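Local coordinates for membrane-anchored mycosin mycp1 (Mycobacterium thermoresistibile, PDB 4HVL), which is a subtilisin-like serine protease, an essential component of the ESX-1 type VII secretion system, and probably cleaves its protein substrates by a charge-relay mechanism, at residues V12-G18 against A163-H168; N21-R27 against A136-V141; T71-G75 against N93-D97; E193-G197 against I245-Y251; V211-A215 against L254-G259. The contacts are given in a common frame with arbitrary orientation. Residue numbers count along the deposited sequence, not the author numbering.

Interaction 1: residues V12-G18 against A163-H168. With ZN (zinc ion), chain C.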
# COMPACT_ATOMS: atom_id res chain seq x y z
N VAL A 12 11.85 -12.25 -14.19
CA VAL A 12 10.87 -11.17 -14.38
C VAL A 12 9.74 -11.69 -15.25
O VAL A 12 9.99 -12.19 -16.33
CB VAL A 12 11.50 -9.91 -15.02
CG1 VAL A 12 10.46 -8.82 -15.26
CG2 VAL A 12 12.60 -9.36 -14.13
N PRO A 13 8.48 -11.55 -14.80
CA PRO A 13 7.34 -12.03 -15.57
C PRO A 13 7.06 -11.18 -16.81
O PRO A 13 7.56 -10.07 -16.92
CB PRO A 13 6.18 -11.91 -14.60
CG PRO A 13 6.60 -10.92 -13.58
CD PRO A 13 8.08 -10.86 -13.56
N PRO A 14 6.26 -11.73 -17.74
CA PRO A 14 5.89 -10.95 -18.91
C PRO A 14 5.08 -9.70 -18.51
O PRO A 14 4.36 -9.70 -17.52
CB PRO A 14 5.04 -11.93 -19.75
CG PRO A 14 4.60 -13.00 -18.81
CD PRO A 14 5.64 -13.07 -17.74
N ASP A 15 5.27 -8.63 -19.26
CA ASP A 15 4.49 -7.42 -19.12
C ASP A 15 3.15 -7.67 -19.79
O ASP A 15 2.99 -7.40 -20.96
CB ASP A 15 5.24 -6.25 -19.74
CG ASP A 15 4.43 -4.97 -19.76
OD1 ASP A 15 3.56 -4.76 -18.90
OD2 ASP A 15 4.67 -4.17 -20.69
N GLU A 16 2.19 -8.22 -19.06
CA GLU A 16 0.87 -8.46 -19.60
C GLU A 16 -0.16 -8.18 -18.54
O GLU A 16 0.06 -8.51 -17.37
CB GLU A 16 0.75 -9.91 -20.08
CG GLU A 16 -0.50 -10.25 -20.86
CD GLU A 16 -0.73 -9.37 -22.09
OE1 GLU A 16 -0.42 -9.84 -23.22
OE2 GLU A 16 -1.26 -8.23 -21.95
N THR A 17 -1.29 -7.60 -18.94
CA THR A 17 -2.36 -7.29 -17.98
C THR A 17 -3.33 -8.47 -17.82
O THR A 17 -3.19 -9.48 -18.51
CB THR A 17 -3.14 -6.03 -18.40
OG1 THR A 17 -3.84 -6.27 -19.62
CG2 THR A 17 -2.22 -4.86 -18.58
N GLY A 18 -4.30 -8.34 -16.92
CA GLY A 18 -5.38 -9.32 -16.76
C GLY A 18 -5.15 -10.28 -15.60
O GLY A 18 -4.02 -10.41 -15.15
N ALA A 163 2.87 -9.80 -9.63
CA ALA A 163 4.20 -9.67 -10.18
C ALA A 163 4.12 -8.97 -11.53
O ALA A 163 4.89 -8.06 -11.79
CB ALA A 163 4.86 -11.03 -10.33
N ARG A 164 3.17 -9.35 -12.37
CA ARG A 164 2.99 -8.68 -13.66
C ARG A 164 2.57 -7.20 -13.49
O ARG A 164 2.98 -6.32 -14.26
CB ARG A 164 1.97 -9.42 -14.54
CG ARG A 164 2.44 -10.78 -15.01
CD ARG A 164 1.49 -11.43 -16.02
NE ARG A 164 0.35 -12.08 -15.37
CZ ARG A 164 -0.89 -11.59 -15.28
NH1 ARG A 164 -1.22 -10.41 -15.78
NH2 ARG A 164 -1.82 -12.30 -14.64
N ALA A 165 1.72 -6.94 -12.50
CA ALA A 165 1.27 -5.58 -12.27
C ALA A 165 2.42 -4.66 -11.86
O ALA A 165 2.42 -3.47 -12.21
CB ALA A 165 0.16 -5.55 -11.20
N ILE A 166 3.40 -5.19 -11.14
CA ILE A 166 4.55 -4.40 -10.72
C ILE A 166 5.41 -4.10 -11.96
O ILE A 166 5.83 -2.96 -12.16
CB ILE A 166 5.36 -5.10 -9.60
CG1 ILE A 166 4.53 -5.17 -8.31
CG2 ILE A 166 6.64 -4.37 -9.30
CD1 ILE A 166 5.00 -6.22 -7.32
N VAL A 167 5.63 -5.12 -12.82
CA VAL A 167 6.35 -4.91 -14.08
C VAL A 167 5.66 -3.82 -14.91
O VAL A 167 6.28 -2.83 -15.35
CB VAL A 167 6.51 -6.23 -14.90
CG1 VAL A 167 7.07 -5.96 -16.29
CG2 VAL A 167 7.44 -7.19 -14.19
N HIS A 168 4.36 -4.01 -15.12
CA HIS A 168 3.57 -3.07 -15.88
C HIS A 168 3.60 -1.64 -15.26
O HIS A 168 3.79 -0.66 -15.99
CB HIS A 168 2.15 -3.60 -16.01
CG HIS A 168 1.21 -2.69 -16.72
ND1 HIS A 168 1.23 -2.50 -18.08
CD2 HIS A 168 0.17 -1.95 -16.26
CE1 HIS A 168 0.26 -1.67 -18.43
NE2 HIS A 168 -0.40 -1.32 -17.34
ZN ZN C . 2.49 -3.20 -19.66

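Interaction 2: residues N21-R27 against A136-V141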
# COMPACT_ATOMS: atom_id res chain seq x y z
N ASN A 21 -6.29 -16.07 -13.62
CA ASN A 21 -7.33 -16.95 -14.11
C ASN A 21 -8.65 -16.17 -14.22
O ASN A 21 -8.80 -15.12 -13.60
CB ASN A 21 -7.48 -18.16 -13.20
CG ASN A 21 -7.56 -17.76 -11.75
OD1 ASN A 21 -8.61 -17.27 -11.29
ND2 ASN A 21 -6.46 -17.93 -11.01
N PRO A 22 -9.59 -16.68 -15.00
CA PRO A 22 -10.77 -15.86 -15.29
C PRO A 22 -11.58 -15.46 -14.06
O PRO A 22 -11.70 -16.23 -13.11
CB PRO A 22 -11.59 -16.76 -16.20
CG PRO A 22 -10.61 -17.70 -16.81
CD PRO A 22 -9.61 -17.96 -15.73
N MET A 23 -12.16 -14.26 -14.10
CA MET A 23 -12.79 -13.63 -12.94
C MET A 23 -14.10 -12.99 -13.40
O MET A 23 -14.15 -12.42 -14.51
CB MET A 23 -11.91 -12.52 -12.35
CG MET A 23 -10.56 -12.93 -11.79
SD MET A 23 -10.67 -13.99 -10.34
CE MET A 23 -11.15 -12.86 -9.05
N GLU A 24 -15.12 -13.07 -12.55
CA GLU A 24 -16.46 -12.57 -12.87
C GLU A 24 -17.04 -11.78 -11.71
O GLU A 24 -16.98 -12.20 -10.55
CB GLU A 24 -17.38 -13.74 -13.22
CG GLU A 24 -18.84 -13.32 -13.47
CD GLU A 24 -19.72 -14.46 -13.98
OE1 GLU A 24 -19.27 -15.63 -13.97
OE2 GLU A 24 -20.87 -14.18 -14.37
N GLN A 25 -17.63 -10.63 -12.04
CA GLN A 25 -18.27 -9.80 -11.03
C GLN A 25 -19.55 -10.47 -10.55
O GLN A 25 -20.47 -10.68 -11.34
CB GLN A 25 -18.58 -8.40 -11.57
CG GLN A 25 -19.14 -7.49 -10.51
CD GLN A 25 -19.31 -6.06 -10.99
OE1 GLN A 25 -18.96 -5.73 -12.12
NE2 GLN A 25 -19.85 -5.21 -10.14
N ARG A 26 -19.60 -10.80 -9.26
CA ARG A 26 -20.78 -11.39 -8.65
C ARG A 26 -21.58 -10.40 -7.78
O ARG A 26 -22.72 -10.68 -7.43
CB ARG A 26 -20.37 -12.58 -7.79
CG ARG A 26 -19.59 -13.67 -8.53
CD ARG A 26 -20.48 -14.62 -9.32
NE ARG A 26 -19.93 -15.98 -9.30
CZ ARG A 26 -19.22 -16.56 -10.28
NH1 ARG A 26 -18.95 -15.94 -11.42
NH2 ARG A 26 -18.78 -17.80 -10.11
N ARG A 27 -21.00 -9.26 -7.43
CA ARG A 27 -21.69 -8.29 -6.60
C ARG A 27 -21.72 -6.89 -7.20
O ARG A 27 -20.77 -6.48 -7.88
CB ARG A 27 -21.00 -8.18 -5.24
CG ARG A 27 -20.92 -9.45 -4.44
CD ARG A 27 -20.27 -9.12 -3.10
NE ARG A 27 -19.86 -10.32 -2.36
CZ ARG A 27 -19.04 -10.31 -1.31
NH1 ARG A 27 -18.52 -9.16 -0.85
NH2 ARG A 27 -18.72 -11.45 -0.70
N ALA A 136 -13.13 -7.49 -3.99
CA ALA A 136 -14.06 -8.36 -3.30
C ALA A 136 -15.38 -8.60 -4.07
O ALA A 136 -16.17 -9.44 -3.69
CB ALA A 136 -14.34 -7.81 -1.91
N ALA A 137 -15.63 -7.84 -5.14
CA ALA A 137 -16.86 -7.98 -5.92
C ALA A 137 -16.79 -9.09 -7.00
O ALA A 137 -17.81 -9.46 -7.58
CB ALA A 137 -17.21 -6.65 -6.58
N PHE A 138 -15.58 -9.58 -7.25
CA PHE A 138 -15.34 -10.61 -8.27
C PHE A 138 -14.96 -11.92 -7.64
O PHE A 138 -14.35 -11.95 -6.57
CB PHE A 138 -14.19 -10.18 -9.18
CG PHE A 138 -14.55 -9.10 -10.15
CD1 PHE A 138 -14.85 -7.82 -9.70
CD2 PHE A 138 -14.54 -9.34 -11.51
CE1 PHE A 138 -15.16 -6.81 -10.60
CE2 PHE A 138 -14.85 -8.35 -12.41
CZ PHE A 138 -15.15 -7.08 -11.95
N GLN A 139 -15.27 -13.01 -8.34
CA GLN A 139 -14.89 -14.36 -7.91
C GLN A 139 -14.27 -15.11 -9.09
O GLN A 139 -14.67 -14.90 -10.25
CB GLN A 139 -16.11 -15.17 -7.42
CG GLN A 139 -16.74 -14.70 -6.12
CD GLN A 139 -15.82 -14.87 -4.92
OE1 GLN A 139 -15.13 -15.89 -4.79
NE2 GLN A 139 -15.79 -13.86 -4.05
N PRO A 140 -13.33 -16.03 -8.81
CA PRO A 140 -12.77 -16.87 -9.86
C PRO A 140 -13.87 -17.69 -10.55
O PRO A 140 -14.76 -18.21 -9.89
CB PRO A 140 -11.78 -17.79 -9.12
CG PRO A 140 -11.76 -17.31 -7.70
CD PRO A 140 -13.01 -16.56 -7.47
N VAL A 141 -13.83 -17.76 -11.88
CA VAL A 141 -14.77 -18.58 -12.62
C VAL A 141 -14.39 -20.02 -12.26
O VAL A 141 -13.20 -20.36 -12.26
CB VAL A 141 -14.67 -18.36 -14.14
CG1 VAL A 141 -15.59 -19.30 -14.88
CG2 VAL A 141 -15.01 -16.92 -14.49
O HOH W 1 -10.95 -18.92 -12.90

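Interaction 3: residues T71-G75 against N93-D97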
# COMPACT_ATOMS: atom_id res chain seq x y z
N THR A 71 -7.72 -1.39 -5.76
CA THR A 71 -8.96 -1.95 -6.29
C THR A 71 -9.52 -1.10 -7.46
O THR A 71 -10.72 -1.16 -7.76
CB THR A 71 -10.04 -2.04 -5.20
OG1 THR A 71 -10.41 -0.71 -4.80
CG2 THR A 71 -9.55 -2.83 -3.99
N GLY A 72 -8.68 -0.30 -8.12
CA GLY A 72 -9.19 0.64 -9.12
C GLY A 72 -9.61 1.96 -8.50
O GLY A 72 -9.69 2.11 -7.25
N VAL A 73 -9.88 2.92 -9.37
CA VAL A 73 -10.24 4.28 -8.98
C VAL A 73 -11.35 4.81 -9.88
O VAL A 73 -11.28 4.67 -11.11
CB VAL A 73 -9.04 5.24 -9.11
CG1 VAL A 73 -9.46 6.68 -8.82
CG2 VAL A 73 -7.92 4.83 -8.16
N ASN A 74 -12.39 5.37 -9.26
CA ASN A 74 -13.38 6.12 -10.00
C ASN A 74 -12.93 7.56 -9.97
O ASN A 74 -12.94 8.20 -8.92
CB ASN A 74 -14.77 5.93 -9.42
CG ASN A 74 -15.29 4.54 -9.61
OD1 ASN A 74 -15.03 3.88 -10.63
ND2 ASN A 74 -16.05 4.07 -8.64
N GLY A 75 -12.48 8.04 -11.12
CA GLY A 75 -11.75 9.29 -11.22
C GLY A 75 -12.66 10.50 -11.16
O GLY A 75 -13.87 10.41 -11.44
N ASN A 93 -9.49 -1.32 -17.40
CA ASN A 93 -8.34 -0.42 -17.55
C ASN A 93 -7.85 0.23 -16.23
O ASN A 93 -6.96 1.06 -16.27
CB ASN A 93 -8.63 0.67 -18.59
CG ASN A 93 -9.68 1.67 -18.13
OD1 ASN A 93 -10.17 1.62 -17.01
ND2 ASN A 93 -10.04 2.58 -19.02
N GLY A 94 -8.44 -0.15 -15.10
CA GLY A 94 -8.03 0.35 -13.78
C GLY A 94 -8.82 1.55 -13.29
O GLY A 94 -8.62 2.01 -12.16
N MET A 95 -9.74 2.02 -14.12
CA MET A 95 -10.55 3.20 -13.83
C MET A 95 -11.96 2.88 -13.38
O MET A 95 -12.87 3.70 -13.54
CB MET A 95 -10.60 4.12 -15.06
CG MET A 95 -9.27 4.74 -15.45
SD MET A 95 -8.43 5.62 -14.13
CE MET A 95 -9.64 6.87 -13.68
N SER A 96 -12.13 1.71 -12.77
CA SER A 96 -13.37 1.31 -12.14
C SER A 96 -13.08 0.75 -10.75
O SER A 96 -12.41 -0.29 -10.62
CB SER A 96 -14.06 0.24 -12.99
OG SER A 96 -15.33 -0.08 -12.43
N ASP A 97 -13.56 1.43 -9.72
CA ASP A 97 -13.42 0.99 -8.34
C ASP A 97 -14.78 0.42 -7.93
O ASP A 97 -15.74 1.16 -7.87
CB ASP A 97 -13.06 2.16 -7.42
CG ASP A 97 -12.81 1.73 -6.01
OD1 ASP A 97 -12.82 0.48 -5.75
OD2 ASP A 97 -12.55 2.63 -5.17
O HOH W 2 -16.88 2.08 -11.63
O HOH W 3 -13.17 6.45 -13.50

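Interaction 4: residues E193-G197 against I245-Y251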
# COMPACT_ATOMS: atom_id res chain seq x y z
N GLU A 193 6.89 -17.54 -5.53
CA GLU A 193 6.57 -16.17 -5.91
C GLU A 193 7.84 -15.42 -6.31
O GLU A 193 7.96 -14.20 -6.11
CB GLU A 193 5.86 -15.46 -4.77
CG GLU A 193 6.63 -15.43 -3.44
CD GLU A 193 6.26 -14.23 -2.58
OE1 GLU A 193 6.38 -13.09 -3.06
OE2 GLU A 193 5.80 -14.39 -1.46
N THR A 194 8.80 -16.18 -6.83
CA THR A 194 10.05 -15.71 -7.44
C THR A 194 9.83 -14.52 -8.37
O THR A 194 10.59 -13.54 -8.36
CB THR A 194 10.70 -16.94 -8.17
OG1 THR A 194 11.17 -17.85 -7.17
CG2 THR A 194 11.88 -16.56 -9.01
N GLY A 195 8.75 -14.58 -9.14
CA GLY A 195 8.35 -13.49 -10.01
C GLY A 195 8.08 -12.19 -9.30
O GLY A 195 8.35 -11.13 -9.87
N VAL A 196 7.53 -12.24 -8.08
CA VAL A 196 7.23 -11.00 -7.37
C VAL A 196 8.53 -10.30 -7.00
O VAL A 196 8.68 -9.10 -7.22
CB VAL A 196 6.33 -11.22 -6.12
CG1 VAL A 196 6.12 -9.91 -5.36
CG2 VAL A 196 5.00 -11.82 -6.53
N GLY A 197 9.47 -11.07 -6.48
CA GLY A 197 10.79 -10.57 -6.14
C GLY A 197 11.50 -10.00 -7.34
O GLY A 197 12.10 -8.94 -7.26
N ILE A 245 4.00 -15.30 6.27
CA ILE A 245 4.65 -14.48 5.27
C ILE A 245 3.61 -13.50 4.73
O ILE A 245 2.47 -13.90 4.44
CB ILE A 245 5.20 -15.35 4.11
CG1 ILE A 245 6.24 -16.36 4.63
CG2 ILE A 245 5.75 -14.50 2.96
CD1 ILE A 245 7.37 -15.72 5.42
N VAL A 246 3.97 -12.22 4.66
CA VAL A 246 3.19 -11.20 3.95
C VAL A 246 4.00 -10.73 2.75
O VAL A 246 5.17 -10.30 2.90
CB VAL A 246 2.87 -9.99 4.87
CG1 VAL A 246 1.95 -9.00 4.16
CG2 VAL A 246 2.22 -10.47 6.18
N SER A 247 3.41 -10.81 1.56
CA SER A 247 4.11 -10.45 0.32
C SER A 247 3.32 -9.38 -0.43
O SER A 247 2.11 -9.47 -0.54
CB SER A 247 4.27 -11.66 -0.60
OG SER A 247 5.07 -11.35 -1.75
N PRO A 248 4.01 -8.39 -1.02
CA PRO A 248 5.47 -8.26 -1.18
C PRO A 248 6.16 -7.56 0.01
O PRO A 248 7.34 -7.21 -0.07
CB PRO A 248 5.58 -7.41 -2.44
CG PRO A 248 4.42 -6.49 -2.31
CD PRO A 248 3.30 -7.33 -1.75
N ALA A 249 5.42 -7.39 1.11
CA ALA A 249 5.97 -6.74 2.32
C ALA A 249 7.35 -7.26 2.72
O ALA A 249 8.21 -6.47 3.18
CB ALA A 249 5.00 -6.92 3.50
N TRP A 250 7.54 -8.57 2.58
CA TRP A 250 8.73 -9.26 3.02
C TRP A 250 9.96 -9.09 2.17
O TRP A 250 11.00 -9.61 2.53
CB TRP A 250 8.45 -10.75 3.26
CG TRP A 250 8.38 -11.68 2.06
CD1 TRP A 250 7.83 -11.41 0.84
CD2 TRP A 250 8.86 -13.02 1.99
NE1 TRP A 250 7.94 -12.49 0.02
CE2 TRP A 250 8.57 -13.50 0.69
CE3 TRP A 250 9.53 -13.87 2.89
CZ2 TRP A 250 8.92 -14.79 0.26
CZ3 TRP A 250 9.87 -15.15 2.48
CH2 TRP A 250 9.56 -15.61 1.17
N TYR A 251 9.85 -8.38 1.05
CA TYR A 251 11.00 -8.07 0.20
C TYR A 251 11.80 -6.87 0.71
O TYR A 251 12.72 -6.44 0.05
CB TYR A 251 10.56 -7.86 -1.27
CG TYR A 251 10.16 -9.17 -1.94
CD1 TYR A 251 11.12 -10.12 -2.26
CD2 TYR A 251 8.83 -9.47 -2.19
CE1 TYR A 251 10.77 -11.32 -2.84
CE2 TYR A 251 8.47 -10.68 -2.77
CZ TYR A 251 9.45 -11.59 -3.09
OH TYR A 251 9.12 -12.81 -3.67

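Interaction 5: residues V211-A215 against L254-G259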
# COMPACT_ATOMS: atom_id res chain seq x y z
N VAL A 211 9.33 1.70 -4.29
CA VAL A 211 8.19 0.83 -4.05
C VAL A 211 7.81 0.81 -2.58
O VAL A 211 8.62 0.51 -1.75
CB VAL A 211 8.44 -0.63 -4.52
CG1 VAL A 211 7.18 -1.45 -4.34
CG2 VAL A 211 8.85 -0.64 -5.99
N ILE A 212 6.55 1.12 -2.29
CA ILE A 212 6.03 1.15 -0.92
C ILE A 212 4.96 0.05 -0.80
O ILE A 212 4.11 -0.09 -1.68
CB ILE A 212 5.38 2.50 -0.60
CG1 ILE A 212 6.33 3.68 -0.87
CG2 ILE A 212 4.91 2.52 0.84
CD1 ILE A 212 7.65 3.69 -0.12
N ALA A 213 5.02 -0.74 0.27
CA ALA A 213 4.05 -1.81 0.48
C ALA A 213 3.33 -1.70 1.82
O ALA A 213 3.93 -1.33 2.84
CB ALA A 213 4.72 -3.17 0.38
N ALA A 214 2.05 -2.05 1.83
CA ALA A 214 1.28 -2.16 3.05
C ALA A 214 1.79 -3.32 3.90
O ALA A 214 2.09 -4.40 3.39
CB ALA A 214 -0.19 -2.39 2.70
N ALA A 215 1.87 -3.12 5.21
CA ALA A 215 2.20 -4.22 6.10
C ALA A 215 1.17 -5.35 6.07
O ALA A 215 1.53 -6.50 6.32
CB ALA A 215 2.39 -3.73 7.54
N LEU A 254 14.13 -3.88 -0.35
CA LEU A 254 13.77 -3.52 -1.73
C LEU A 254 12.52 -2.67 -1.76
O LEU A 254 12.39 -1.79 -2.60
CB LEU A 254 13.50 -4.76 -2.59
CG LEU A 254 14.68 -5.51 -3.15
CD1 LEU A 254 14.15 -6.49 -4.20
CD2 LEU A 254 15.70 -4.56 -3.74
N VAL A 255 11.60 -2.98 -0.86
CA VAL A 255 10.41 -2.20 -0.63
C VAL A 255 10.49 -1.62 0.79
O VAL A 255 11.13 -2.18 1.68
CB VAL A 255 9.11 -3.05 -0.75
CG1 VAL A 255 9.06 -3.84 -2.06
CG2 VAL A 255 8.93 -3.98 0.45
N LEU A 256 9.83 -0.49 0.99
CA LEU A 256 9.56 0.01 2.33
C LEU A 256 8.12 -0.39 2.75
O LEU A 256 7.12 0.06 2.19
CB LEU A 256 9.74 1.53 2.37
CG LEU A 256 9.37 2.26 3.67
CD1 LEU A 256 10.19 1.69 4.82
CD2 LEU A 256 9.58 3.76 3.53
N THR A 257 8.05 -1.25 3.75
CA THR A 257 6.81 -1.80 4.23
C THR A 257 6.30 -1.00 5.42
O THR A 257 7.03 -0.75 6.38
CB THR A 257 7.02 -3.28 4.59
OG1 THR A 257 7.34 -3.99 3.39
CG2 THR A 257 5.78 -3.90 5.25
N VAL A 258 5.03 -0.60 5.34
CA VAL A 258 4.46 0.38 6.25
C VAL A 258 3.33 -0.22 7.11
O VAL A 258 2.27 -0.64 6.59
CB VAL A 258 3.91 1.60 5.47
CG1 VAL A 258 3.52 2.73 6.42
CG2 VAL A 258 4.92 2.08 4.45
N GLY A 259 3.56 -0.20 8.42
CA GLY A 259 2.55 -0.57 9.42
C GLY A 259 1.67 0.60 9.81
O GLY A 259 1.90 1.73 9.38
O HOH W 4 11.56 0.78 -2.83

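Interaction 1: residues V12-G18 against A163-H168
V12 and P13 lay an apolar patch on the helix that holds 163-168. V12 CG1 meets V167 CG2 at 3.6 Å, P13 CG meets A163 CB at 3.7 Å, and P13 CD reaches V167 CG2 at 3.8 Å. A163 and V167, one turn apart, face the loop; the small A163 methyl lets the rigid P13 ring come close. P13 CB also rests on the aliphatic part of R164, 3.9 Å from R164 CG. Further along, T17 CG2 sits over the H168 ring face, 4.1 Å from its centroid, a CH-pi contact. R164 NH1 donates to E16 O at 2.8 Å and to G18 O at 2.9 Å, while R164 NH2 donates to G18 O at 2.9 Å. A long, multi-donor side chain suits a loop that offers bare carbonyls. G18 has phi near 100°, where a CB would press on the preceding carbonyl. At the outer edge D15 OD1 and H168 ND1 bind one zinc ion, at 2.0 and 2.1 Å, with two further ligand atoms from outside the two segments, so the metal joins loop and helix; D15 OD2 is held by N171. The N-terminal segment thus runs across helix 154-171, with helix 194-206 packing beside V12, A163 and V167, and F87 meeting T17 and R164 from a loop after strand 82-86.

Interaction 2: residues N21-R27 against A136-V141
At the start of 136-141, A136 presents its carbonyl to one face of the R27 guanidinium, with R27 NH1 3.7 Å from A136 O. The next carbonyl does more: A137 O accepts from R26 N at 2.8 Å and from R27 N at 3.2 Å, where the partner chain turns out of the strand. F138 begins the two-stranded antiparallel ribbon, in a non-hydrogen-bonded pair with Q25. The CA atoms here are only 4.1 Å apart, and Q25 CB lies over the phenyl face, 3.8 Å from the ring centroid, a CH-pi contact; the thioether of M23 flanks the same residue, its CE 4.1 Å from F138 CB. Q139 forms the hydrogen-bonded pair with E24, Q139 N to E24 O at 2.9 Å and E24 N to Q139 O at 3.0 Å. On that face the R26 guanidinium lies over Q139 CB while R26 NH1 makes a salt bridge to E24 OE1 at 2.6 Å. P140 pairs with M23 at a non-hydrogen-bonded site, where its missing amide proton costs nothing, and its CB is 4.1 Å from M23 SD. V141 closes the ladder through V141 N to P22 O, 2.9 Å, with V141 CG2 3.8 Å from P22 CB. M23, Q25, F138 and P140 share one face, E24 and Q139 the other. Main-chain bonds thus hold strand 23-25 to strand 138-140, so exposed side chains can be polar.

Interaction 3: residues T71-G75 against N93-D97
D97 is the most deeply engaged residue, its side chain directed at 71-75. D97 OD1 accepts from T71 OG1 at 2.9 Å, and T71 OG1 in turn accepts from G102 N; D97 OD2 is taken by T103 OG1 and H101 N. A carboxylate, able to accept several bonds at once, fits a place surrounded by donors. N74 answers it from the other end with a two-headed amide: D97 N donates to N74 OD1 at 3.0 Å, and N74 ND2 gives a weak bond to D97 O at 3.0 Å. Water 2 joins N74 OD1, 2.8 Å away, to S96 OG, also at 2.8 Å. M95 directs its CA-to-CB bond away, yet its flexible chain curls back and brings M95 CE to 4.0 Å from G75 N, while water 3 joins G75 N, at 2.9 Å, to M95 O, at 2.8 Å. In the subtilisin fold these two loops flank the catalytic site: 71-75 directly follows D70, and 93-97 leads to H101, both predicted members of the charge relay. G72 passes so near the other loop that a CB would collide with S96 O. Beside it V73 N donates to G94 O at 3.2 Å.

Interaction 4: residues E193-G197 against I245-Y251
E193 occupies the N-cap position of helix 194-206 and sends a buried carboxylate into 245-251. Its OE1 accepts two hydroxyl bonds, from S247 OG at a short 2.5 Å and from Y251 OH at 2.8 Å. Its OE2 accepts from Y185 OH. Both carboxylate oxygens are therefore satisfied inside the protein, and glutamate has the reach to gather the hydroxyls of S247, Y251 and Y185. The same residue's main chain serves the helix start, since V196 N donates to E193 O at 2.8 Å. In the partner segment a short 3-10 turn follows a cis peptide bond before P248, and two of its amides bond locally: W250 N donates to V246 O and Y251 N to P248 O, each at 3.0 Å. Apolar contacts lie beside these hydrogen bonds. V196 CG1 touches Y251 CE2 at 3.6 Å and P248 CB at 3.9 Å, and G197 CA lies over the tyrosine ring, 3.8 Å from its centroid, where an added CB would clash with Y251 CE1. The contact joins the first turn of helix 194-206 to the end of strand 244-247, which pairs antiparallel with strand 183-186; helix 154-171 lies alongside, touching V196, S247 and P248.

Interaction 5: residues V211-A215 against L254-G259
Strands 210-214 and 256-261 are parallel neighbours in the central seven-stranded sheet of the subtilisin-like alpha/beta fold, and this contact is their shared edge. Four main-chain hydrogen bonds make the ladder: L256 N to V211 O at 3.2 Å, A213 N to L256 O at 3.0 Å, V258 N to A213 O at 2.8 Å and A215 N to V258 O at 2.9 Å. A213, L256 and V258 each use both N and O, as in a parallel ladder. Outside the two segments, T257 OG1 donates to A249 O. Close CA-H...O contacts accompany the ladder, the shortest from T257 CA to A213 O at 3.2 Å. Apolar packing divides between the two faces. With I212, A214, L256 and V258 on one, I212 CG2 meets V258 CG2 at 3.6 Å and I212 CD1 meets L256 CB at 3.9 Å; branched aliphatic chains suit this face because helices 311-328 and 334-343 pack on it. On the other, A213 CB is 4.3 Å from V255 CG2. Small A214 suits its place, with the side chain of S312, predicted in the charge relay, about 5 Å from its own. At the V211 and L254 end, water 4 bridges the segments, accepting from V211 N at 2.8 Å and donating to L254 O at 2.7 Å.

Overall arrangement
From the N terminus, the chain first lays 12-18 on helix 154-171, so interaction 1 closes the longest loop. Interaction 2 nests inside it, pairing the following N-terminal strand with 138-140, and interaction 3 nests within that, joining the loops after strands 65-70 and 82-86 near the predicted charge-relay residues. Interactions 4 and 5 come later and cross, their segments alternating: interaction 4 joins helix 194-206 to strand 244-247 and the turn after it, interaction 5 pairs two strands of the central sheet, and A249 touching T257 links them. Interaction 1 meets interaction 4 where A163 and P13 pack on G195. Interaction 2 is far from interaction 5, about 27 Å between centres, but nearer interaction 3.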